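Local atomic coordinates of TetR family transcription regulator (Marinobacter aquaeolei, PDB entry 3PAS), a protein that probably acts as a DNA-binding transcription factor of the TetR family that recognises regulatory sequences near the genes it controls. Residues 14-18 and 58-63; 88-93 and 155-159. All coordinates share one frame; numbering follows the deposited sequence. Where two conformers were deposited one is given.

Contact 1: 14-18 and 58-63; sequences LEATV and ATFYYV
Leu-14, Glu-15 and Val-18 meet Thr-59, Tyr-62 and Val-63 in a buried, near-perpendicular helix crossing. It joins the first helix of the TetR-type DNA-binding domain to the long helix that leads into the C-terminal domain. The axes of segments 14-18 and 58-63 pass 9.4 Å apart at 93°. Leu-14 lies over one face of the Tyr-62 ring, offset toward its rim, in a CH-pi contact with Leu-14 CB 4.1 Å from the ring centroid. Leu-14 CD2 reaches Thr-59 OG1 at 3.4 Å. The Tyr-62 ring extends toward helix 5-24 with CG anti to its backbone N (chi1 167°). Tyr-62 OH donates a short hydrogen bond of 2.5 Å to the anti lone pair of Glu-15 OE2. The carboxylate stands almost upright to the ring plane. The other oxygen, OE1, forms a salt bridge with Arg-99. A phenylalanine in place of Tyr-62 would probably leave Glu-15 OE2 without this donor and the carboxylate less fixed. Packing is tight where Val-18 CG2 meets Val-63 CG2 at 3.4 Å. Thr-17 and Thr-59 touch, but each hydroxyl bonds its own helix, at Phe-13 O and Leu-55 O. Helix 31-37 packs on Thr-17, and helix 100-110 on Val-18, Thr-59 and Val-63.

Contact 2: 88-93 and 155-159; sequences QWHTLF and MFRPI
Ile-159 packs against Trp-89 and Phe-93 at the tight centre of this contact. It joins helices 81-98 and 148-167 inside the C-terminal domain. The two segments run roughly the same way, 29° apart, with axes 10.4 Å from each other. Ile-159 CG1 sits over the six-membered ring of Trp-89, 3.6 Å from its centroid, in a CH-pi contact. Ile-159 CD1 lies along the same indole, 3.5 Å from Trp-89 CE3. The other branch, CG2, is anti to the backbone N of Ile-159 and turns to Phe-93, with Ile-159 CG2 3.6 Å from Phe-93 CA. The far end of the indole meets the kink at Pro-158. There Ile-159 N bonds Phe-156 O at 3.1 Å, not Met-155 O one residue further back. Met-155 O is buried and has no polar partner; it lies at the indole edge, 3.3 Å from Trp-89 CZ3. Met-155 is a selenomethionine, and its SE makes an oblique Met-aromatic contact with the same ring. The side with Gln-88, Leu-92 and Phe-156 is looser. Leu-92 CD1 meets Ile-159 CD1 at 3.9 Å, and both Leu-92 and Phe-156 are partly exposed. Gln-88 lies beside Phe-156, but it has two conformers and its amide orientation is doubtful, so no specific interaction is assigned. Helix 175-189 lies against Trp-89, with Phe-182 edge-to-face to the indole, and helix 52-76 packs on Gln-88 and Leu-92. At the kink, Pro-158 also packs on Thr-153 of the second subunit.

How the contacts relate
Both contacts are buried, but they hold different pairs of helices. Contact 1 joins the first helix of the DNA-binding part to helix 52-76. Contact 2 lies within the C-terminal domain. Their centres are 20 Å apart and they do not touch. Helix 52-76 links them: it supplies one side of contact 1, packs on segment 88-93, and is followed in the chain by helix 81-98. Their chemistry differs. Contact 1 adds a polar tyrosine-carboxylate pair to a steep crossing. Contact 2 is mainly aromatic and aliphatic between segments inclined at a shallow angle. It alone reaches the second subunit; contact 1 stays within one chain.

Contact 1: 14-18 and 58-63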
ATOM      1  N   LEU B  14      -1.831 -24.632 -10.156  1.00 21.25           N
ATOM      2  CA  LEU B  14      -1.393 -23.283 -10.079  1.00 23.08           C
ATOM      3  C   LEU B  14      -2.527 -22.379  -9.547  1.00 22.83           C
ATOM      4  O   LEU B  14      -2.317 -21.603  -8.644  1.00 21.96           O
ATOM      5  CB  LEU B  14      -0.897 -22.799 -11.450  1.00 22.90           C
ATOM      6  CG  LEU B  14       0.345 -23.515 -11.971  1.00 27.30           C
ATOM      7  CD1 LEU B  14       0.469 -23.382 -13.484  1.00 27.06           C
ATOM      8  CD2 LEU B  14       1.580 -23.032 -11.197  1.00 21.75           C
ATOM      9  N   GLU B  15      -3.732 -22.552 -10.080  1.00 22.49           N
ATOM     10  CA  GLU B  15      -4.904 -21.808  -9.617  1.00 23.78           C
ATOM     11  C   GLU B  15      -5.268 -22.142  -8.157  1.00 22.98           C
ATOM     12  O   GLU B  15      -5.590 -21.261  -7.378  1.00 23.80           O
ATOM     13  CB  GLU B  15      -6.080 -22.089 -10.566  1.00 23.60           C
ATOM     14  CG  GLU B  15      -5.995 -21.339 -11.890  1.00 23.90           C
ATOM     15  CD  GLU B  15      -6.183 -19.808 -11.750  1.00 27.95           C
ATOM     16  OE1 GLU B  15      -6.714 -19.316 -10.713  1.00 34.24           O
ATOM     17  OE2 GLU B  15      -5.782 -19.076 -12.669  1.00 29.48           O
ATOM     18  N   ALA B  16      -5.181 -23.405  -7.772  1.00 21.24           N
ATOM     19  CA  ALA B  16      -5.466 -23.803  -6.386  1.00 21.54           C
ATOM     20  C   ALA B  16      -4.448 -23.160  -5.435  1.00 18.44           C
ATOM     21  O   ALA B  16      -4.791 -22.771  -4.312  1.00 24.19           O
ATOM     22  CB  ALA B  16      -5.435 -25.334  -6.255  1.00 18.16           C
ATOM     23  N   THR B  17      -3.199 -23.040  -5.889  1.00 20.45           N
ATOM     24  CA  THR B  17      -2.134 -22.403  -5.107  1.00 19.27           C
ATOM     25  C   THR B  17      -2.475 -20.909  -4.945  1.00 20.81           C
ATOM     26  O   THR B  17      -2.431 -20.394  -3.843  1.00 22.07           O
ATOM     27  CB  THR B  17      -0.773 -22.558  -5.753  1.00 22.05           C
ATOM     28  OG1 THR B  17      -0.432 -23.941  -5.863  1.00 20.20           O
ATOM     29  CG2 THR B  17       0.321 -21.900  -4.910  1.00 19.77           C
ATOM     30  N   VAL B  18      -2.774 -20.228  -6.060  1.00 23.60           N
ATOM     31  CA  VAL B  18      -3.269 -18.823  -6.007  1.00 21.04           C
ATOM     32  C   VAL B  18      -4.409 -18.652  -4.979  1.00 23.88           C
ATOM     33  O   VAL B  18      -4.303 -17.799  -4.118  1.00 24.62           O
ATOM     34  CB  VAL B  18      -3.768 -18.318  -7.355  1.00 20.68           C
ATOM     35  CG1 VAL B  18      -4.482 -16.912  -7.167  1.00 18.21           C
ATOM     36  CG2 VAL B  18      -2.598 -18.231  -8.359  1.00 17.19           C
ATOM     37  N   ALA B  58       6.523 -21.574  -9.413  1.00 22.25           N
ATOM     38  CA  ALA B  58       5.790 -21.755 -10.679  1.00 20.77           C
ATOM     39  C   ALA B  58       4.491 -20.925 -10.679  1.00 18.98           C
ATOM     40  O   ALA B  58       4.067 -20.386 -11.711  1.00 19.92           O
ATOM     41  CB  ALA B  58       5.495 -23.277 -10.953  1.00 20.92           C
ATOM     42  N   THR B  59       3.834 -20.878  -9.533  1.00 18.94           N
ATOM     43  CA  THR B  59       2.600 -20.121  -9.366  1.00 22.51           C
ATOM     44  C   THR B  59       2.906 -18.630  -9.493  1.00 24.34           C
ATOM     45  O   THR B  59       2.144 -17.884 -10.106  1.00 21.45           O
ATOM     46  CB  THR B  59       1.868 -20.442  -8.006  1.00 20.68           C
ATOM     47  OG1 THR B  59       1.512 -21.847  -7.961  1.00 19.65           O
ATOM     48  CG2 THR B  59       0.529 -19.654  -7.886  1.00 16.64           C
ATOM     49  N   PHE B  60       4.006 -18.190  -8.893  1.00 25.92           N
ATOM     50  CA  PHE B  60       4.390 -16.790  -8.999  1.00 25.94           C
ATOM     51  C   PHE B  60       4.612 -16.424 -10.483  1.00 27.91           C
ATOM     52  O   PHE B  60       4.110 -15.390 -10.970  1.00 24.04           O
ATOM     53  CB  PHE B  60       5.608 -16.472  -8.166  1.00 26.07           C
ATOM     54  CG  PHE B  60       6.014 -15.034  -8.239  1.00 26.22           C
ATOM     55  CD1 PHE B  60       5.265 -14.095  -7.629  1.00 19.94           C
ATOM     56  CD2 PHE B  60       7.088 -14.646  -9.001  1.00 25.26           C
ATOM     57  CE1 PHE B  60       5.618 -12.732  -7.702  1.00 30.35           C
ATOM     58  CE2 PHE B  60       7.454 -13.310  -9.062  1.00 33.49           C
ATOM     59  CZ  PHE B  60       6.723 -12.374  -8.436  1.00 25.91           C
ATOM     60  N   TYR B  61       5.308 -17.281 -11.213  1.00 24.69           N
ATOM     61  CA  TYR B  61       5.520 -17.040 -12.646  1.00 26.72           C
ATOM     62  C   TYR B  61       4.279 -17.116 -13.491  1.00 27.38           C
ATOM     63  O   TYR B  61       4.128 -16.362 -14.466  1.00 25.11           O
ATOM     64  CB  TYR B  61       6.578 -17.990 -13.208  1.00 28.26           C
ATOM     65  CG  TYR B  61       7.961 -17.713 -12.718  1.00 30.66           C
ATOM     66  CD1 TYR B  61       8.421 -16.404 -12.572  1.00 35.78           C
ATOM     67  CD2 TYR B  61       8.860 -18.743 -12.492  1.00 39.91           C
ATOM     68  CE1 TYR B  61       9.714 -16.137 -12.149  1.00 43.99           C
ATOM     69  CE2 TYR B  61      10.169 -18.476 -12.074  1.00 41.80           C
ATOM     70  CZ  TYR B  61      10.585 -17.169 -11.916  1.00 39.63           C
ATOM     71  OH  TYR B  61      11.863 -16.885 -11.505  1.00 46.82           O
ATOM     72  N   TYR B  62       3.385 -18.032 -13.150  1.00 25.07           N
ATOM     73  CA  TYR B  62       2.097 -18.115 -13.799  1.00 26.38           C
ATOM     74  C   TYR B  62       1.287 -16.806 -13.591  1.00 26.27           C
ATOM     75  O   TYR B  62       0.708 -16.236 -14.546  1.00 26.04           O
ATOM     76  CB  TYR B  62       1.337 -19.301 -13.211  1.00 24.32           C
ATOM     77  CG  TYR B  62      -0.125 -19.367 -13.546  1.00 20.87           C
ATOM     78  CD1 TYR B  62      -0.545 -19.820 -14.778  1.00 26.85           C
ATOM     79  CD2 TYR B  62      -1.103 -19.036 -12.603  1.00 20.24           C
ATOM     80  CE1 TYR B  62      -1.888 -19.931 -15.079  1.00 29.14           C
ATOM     81  CE2 TYR B  62      -2.432 -19.145 -12.907  1.00 24.38           C
ATOM     82  CZ  TYR B  62      -2.820 -19.601 -14.168  1.00 27.18           C
ATOM     83  OH  TYR B  62      -4.170 -19.714 -14.522  1.00 29.87           O
ATOM     84  N   VAL B  63       1.242 -16.331 -12.356  1.00 26.76           N
ATOM     85  CA  VAL B  63       0.488 -15.121 -12.022  1.00 25.11           C
ATOM     86  C   VAL B  63       1.134 -13.901 -12.752  1.00 26.70           C
ATOM     87  O   VAL B  63       0.475 -13.153 -13.480  1.00 25.21           O
ATOM     88  CB  VAL B  63       0.428 -14.946 -10.488  1.00 26.13           C
ATOM     89  CG1 VAL B  63      -0.034 -13.560 -10.132  1.00 30.90           C
ATOM     90  CG2 VAL B  63      -0.480 -16.058  -9.818  1.00 21.02           C
TER

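Contact 2: 88-93 and 155-159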
ATOM      1  N   GLN B  88      -2.763  -0.086 -20.863  1.00 20.70           N
ATOM      2  CA  GLN B  88      -2.218  -1.051 -19.886  0.50 17.85           C
ATOM      3  C   GLN B  88      -2.903  -0.872 -18.538  1.00 18.19           C
ATOM      4  O   GLN B  88      -3.195  -1.812 -17.847  1.00 18.40           O
ATOM      5  CB  GLN B  88      -0.720  -0.803 -19.714  0.50 19.07           C
ATOM      6  CG  GLN B  88      -0.134  -1.152 -18.321  0.50 17.18           C
ATOM      7  CD  GLN B  88       0.672   0.020 -17.818  0.50 22.01           C
ATOM      8  OE1 GLN B  88       0.113   1.058 -17.370  0.50 20.95           O
ATOM      9  NE2 GLN B  88       2.007  -0.089 -17.961  0.50 27.88           N
ATOM     10  N   TRP B  89      -3.103   0.380 -18.173  1.00 17.03           N
ATOM     11  CA  TRP B  89      -3.744   0.739 -16.882  1.00 18.68           C
ATOM     12  C   TRP B  89      -5.133   0.205 -16.798  1.00 18.48           C
ATOM     13  O   TRP B  89      -5.499  -0.432 -15.802  1.00 19.15           O
ATOM     14  CB  TRP B  89      -3.728   2.236 -16.669  1.00 18.41           C
ATOM     15  CG  TRP B  89      -4.538   2.772 -15.545  1.00 18.42           C
ATOM     16  CD1 TRP B  89      -5.886   2.910 -15.495  1.00 20.00           C
ATOM     17  CD2 TRP B  89      -4.037   3.264 -14.296  1.00 16.46           C
ATOM     18  NE1 TRP B  89      -6.260   3.425 -14.286  1.00 19.13           N
ATOM     19  CE2 TRP B  89      -5.138   3.673 -13.543  1.00 19.06           C
ATOM     20  CE3 TRP B  89      -2.748   3.415 -13.762  1.00 22.33           C
ATOM     21  CZ2 TRP B  89      -5.014   4.242 -12.263  1.00 20.74           C
ATOM     22  CZ3 TRP B  89      -2.617   3.964 -12.532  1.00 17.06           C
ATOM     23  CH2 TRP B  89      -3.772   4.382 -11.768  1.00 20.46           C
ATOM     24  N   HIS B  90      -5.914   0.451 -17.835  1.00 19.86           N
ATOM     25  CA  HIS B  90      -7.273  -0.077 -17.910  1.00 20.55           C
ATOM     26  C   HIS B  90      -7.260  -1.600 -17.865  1.00 21.18           C
ATOM     27  O   HIS B  90      -8.096  -2.188 -17.192  1.00 17.10           O
ATOM     28  CB  HIS B  90      -8.046   0.414 -19.161  1.00 25.54           C
ATOM     29  CG  HIS B  90      -8.674   1.771 -19.003  1.00 23.04           C
ATOM     30  ND1 HIS B  90      -9.990   1.957 -18.612  1.00 21.53           N
ATOM     31  CD2 HIS B  90      -8.165   3.002 -19.212  1.00 23.84           C
ATOM     32  CE1 HIS B  90     -10.251   3.254 -18.590  1.00 19.92           C
ATOM     33  NE2 HIS B  90      -9.150   3.910 -18.933  1.00 20.84           N
ATOM     34  N   THR B  91      -6.350  -2.259 -18.595  1.00 19.08           N
ATOM     35  CA  THR B  91      -6.322  -3.751 -18.598  1.00 18.40           C
ATOM     36  C   THR B  91      -5.957  -4.324 -17.190  1.00 18.90           C
ATOM     37  O   THR B  91      -6.626  -5.217 -16.672  1.00 19.91           O
ATOM     38  CB  THR B  91      -5.335  -4.260 -19.649  1.00 19.36           C
ATOM     39  OG1 THR B  91      -5.823  -3.833 -20.920  1.00 19.49           O
ATOM     40  CG2 THR B  91      -5.247  -5.766 -19.578  1.00 23.61           C
ATOM     41  N   LEU B  92      -4.975  -3.713 -16.549  1.00 21.10           N
ATOM     42  CA  LEU B  92      -4.553  -4.125 -15.200  1.00 19.67           C
ATOM     43  C   LEU B  92      -5.661  -3.897 -14.148  1.00 18.97           C
ATOM     44  O   LEU B  92      -5.901  -4.733 -13.274  1.00 17.85           O
ATOM     45  CB  LEU B  92      -3.316  -3.400 -14.775  1.00 17.49           C
ATOM     46  CG  LEU B  92      -1.956  -3.838 -15.353  1.00 27.17           C
ATOM     47  CD1 LEU B  92      -0.873  -2.786 -15.044  1.00 23.99           C
ATOM     48  CD2 LEU B  92      -1.529  -5.201 -14.948  1.00 23.11           C
ATOM     49  N   PHE B  93      -6.342  -2.784 -14.262  1.00 19.31           N
ATOM     50  CA  PHE B  93      -7.394  -2.456 -13.318  1.00 19.89           C
ATOM     51  C   PHE B  93      -8.511  -3.496 -13.481  1.00 20.11           C
ATOM     52  O   PHE B  93      -9.026  -3.997 -12.481  1.00 19.81           O
ATOM     53  CB  PHE B  93      -7.878  -1.033 -13.559  1.00 16.00           C
ATOM     54  CG  PHE B  93      -8.502  -0.394 -12.347  1.00 23.33           C
ATOM     55  CD1 PHE B  93      -9.680  -0.879 -11.836  1.00 19.99           C
ATOM     56  CD2 PHE B  93      -7.952   0.741 -11.774  1.00 19.79           C
ATOM     57  CE1 PHE B  93     -10.274  -0.288 -10.756  1.00 20.60           C
ATOM     58  CE2 PHE B  93      -8.514   1.302 -10.680  1.00 24.27           C
ATOM     59  CZ  PHE B  93      -9.703   0.817 -10.178  1.00 23.70           C
HETATM   60  N   MSE B 155       2.472   5.194 -10.645  1.00 20.21           N
HETATM   61  CA  MSE B 155       1.889   4.645 -11.898  1.00 23.72           C
HETATM   62  C   MSE B 155       1.395   3.181 -11.798  1.00 24.72           C
HETATM   63  O   MSE B 155       0.481   2.803 -12.516  1.00 26.00           O
HETATM   64  CB  MSE B 155       2.840   4.813 -13.076  1.00 21.82           C
HETATM   65  CG  MSE B 155       2.361   4.331 -14.479  1.00 27.76           C
HETATM   66 SE   MSE B 155       0.654   4.965 -15.097  0.75 26.19          SE
HETATM   67  CE  MSE B 155       1.230   6.801 -15.559  1.00 19.92           C
ATOM     68  N   PHE B 156       1.962   2.363 -10.929  1.00 25.93           N
ATOM     69  CA  PHE B 156       1.500   0.956 -10.823  1.00 25.10           C
ATOM     70  C   PHE B 156       0.805   0.630  -9.519  1.00 24.58           C
ATOM     71  O   PHE B 156      -0.304   0.066  -9.490  1.00 24.29           O
ATOM     72  CB  PHE B 156       2.682   0.050 -11.111  1.00 28.40           C
ATOM     73  CG  PHE B 156       3.248   0.282 -12.472  1.00 36.68           C
ATOM     74  CD1 PHE B 156       2.653  -0.292 -13.585  1.00 44.35           C
ATOM     75  CD2 PHE B 156       4.322   1.148 -12.661  1.00 48.37           C
ATOM     76  CE1 PHE B 156       3.154  -0.041 -14.848  1.00 42.97           C
ATOM     77  CE2 PHE B 156       4.828   1.384 -13.925  1.00 45.14           C
ATOM     78  CZ  PHE B 156       4.236   0.785 -15.016  1.00 48.22           C
ATOM     79  N   ARG B 157       1.398   1.062  -8.417  1.00 21.63           N
ATOM     80  CA  ARG B 157       0.825   0.762  -7.128  1.00 24.95           C
ATOM     81  C   ARG B 157      -0.570   1.297  -6.949  1.00 22.79           C
ATOM     82  O   ARG B 157      -1.362   0.664  -6.284  1.00 24.25           O
ATOM     83  CB  ARG B 157       1.714   1.322  -6.009  1.00 28.54           C
ATOM     84  CG  ARG B 157       1.310   0.937  -4.624  1.00 28.03           C
ATOM     85  CD  ARG B 157       1.523  -0.547  -4.479  1.00 34.06           C
ATOM     86  NE  ARG B 157       1.342  -0.990  -3.119  1.00 42.09           N
ATOM     87  CZ  ARG B 157       1.396  -2.263  -2.755  1.00 46.53           C
ATOM     88  NH1 ARG B 157       1.611  -3.220  -3.661  1.00 44.11           N
ATOM     89  NH2 ARG B 157       1.214  -2.575  -1.490  1.00 41.99           N
ATOM     90  N   PRO B 158      -0.901   2.456  -7.547  1.00 19.19           N
ATOM     91  CA  PRO B 158      -2.279   2.900  -7.260  1.00 19.69           C
ATOM     92  C   PRO B 158      -3.386   1.988  -7.820  1.00 15.85           C
ATOM     93  O   PRO B 158      -4.513   2.038  -7.307  1.00 19.88           O
ATOM     94  CB  PRO B 158      -2.353   4.311  -7.884  1.00 19.70           C
ATOM     95  CG  PRO B 158      -0.908   4.771  -7.873  1.00 23.67           C
ATOM     96  CD  PRO B 158      -0.096   3.511  -8.162  1.00 21.07           C
ATOM     97  N   ILE B 159      -3.089   1.207  -8.851  1.00 19.36           N
ATOM     98  CA  ILE B 159      -4.041   0.230  -9.411  1.00 18.29           C
ATOM     99  C   ILE B 159      -4.411  -0.813  -8.316  1.00 20.02           C
ATOM    100  O   ILE B 159      -5.572  -1.008  -8.023  1.00 18.77           O
ATOM    101  CB  ILE B 159      -3.532  -0.477 -10.673  1.00 17.27           C
ATOM    102  CG1 ILE B 159      -3.193   0.572 -11.764  1.00 20.01           C
ATOM    103  CG2 ILE B 159      -4.626  -1.510 -11.188  1.00 17.35           C
ATOM    104  CD1 ILE B 159      -2.542   0.050 -13.022  1.00 17.07           C
TER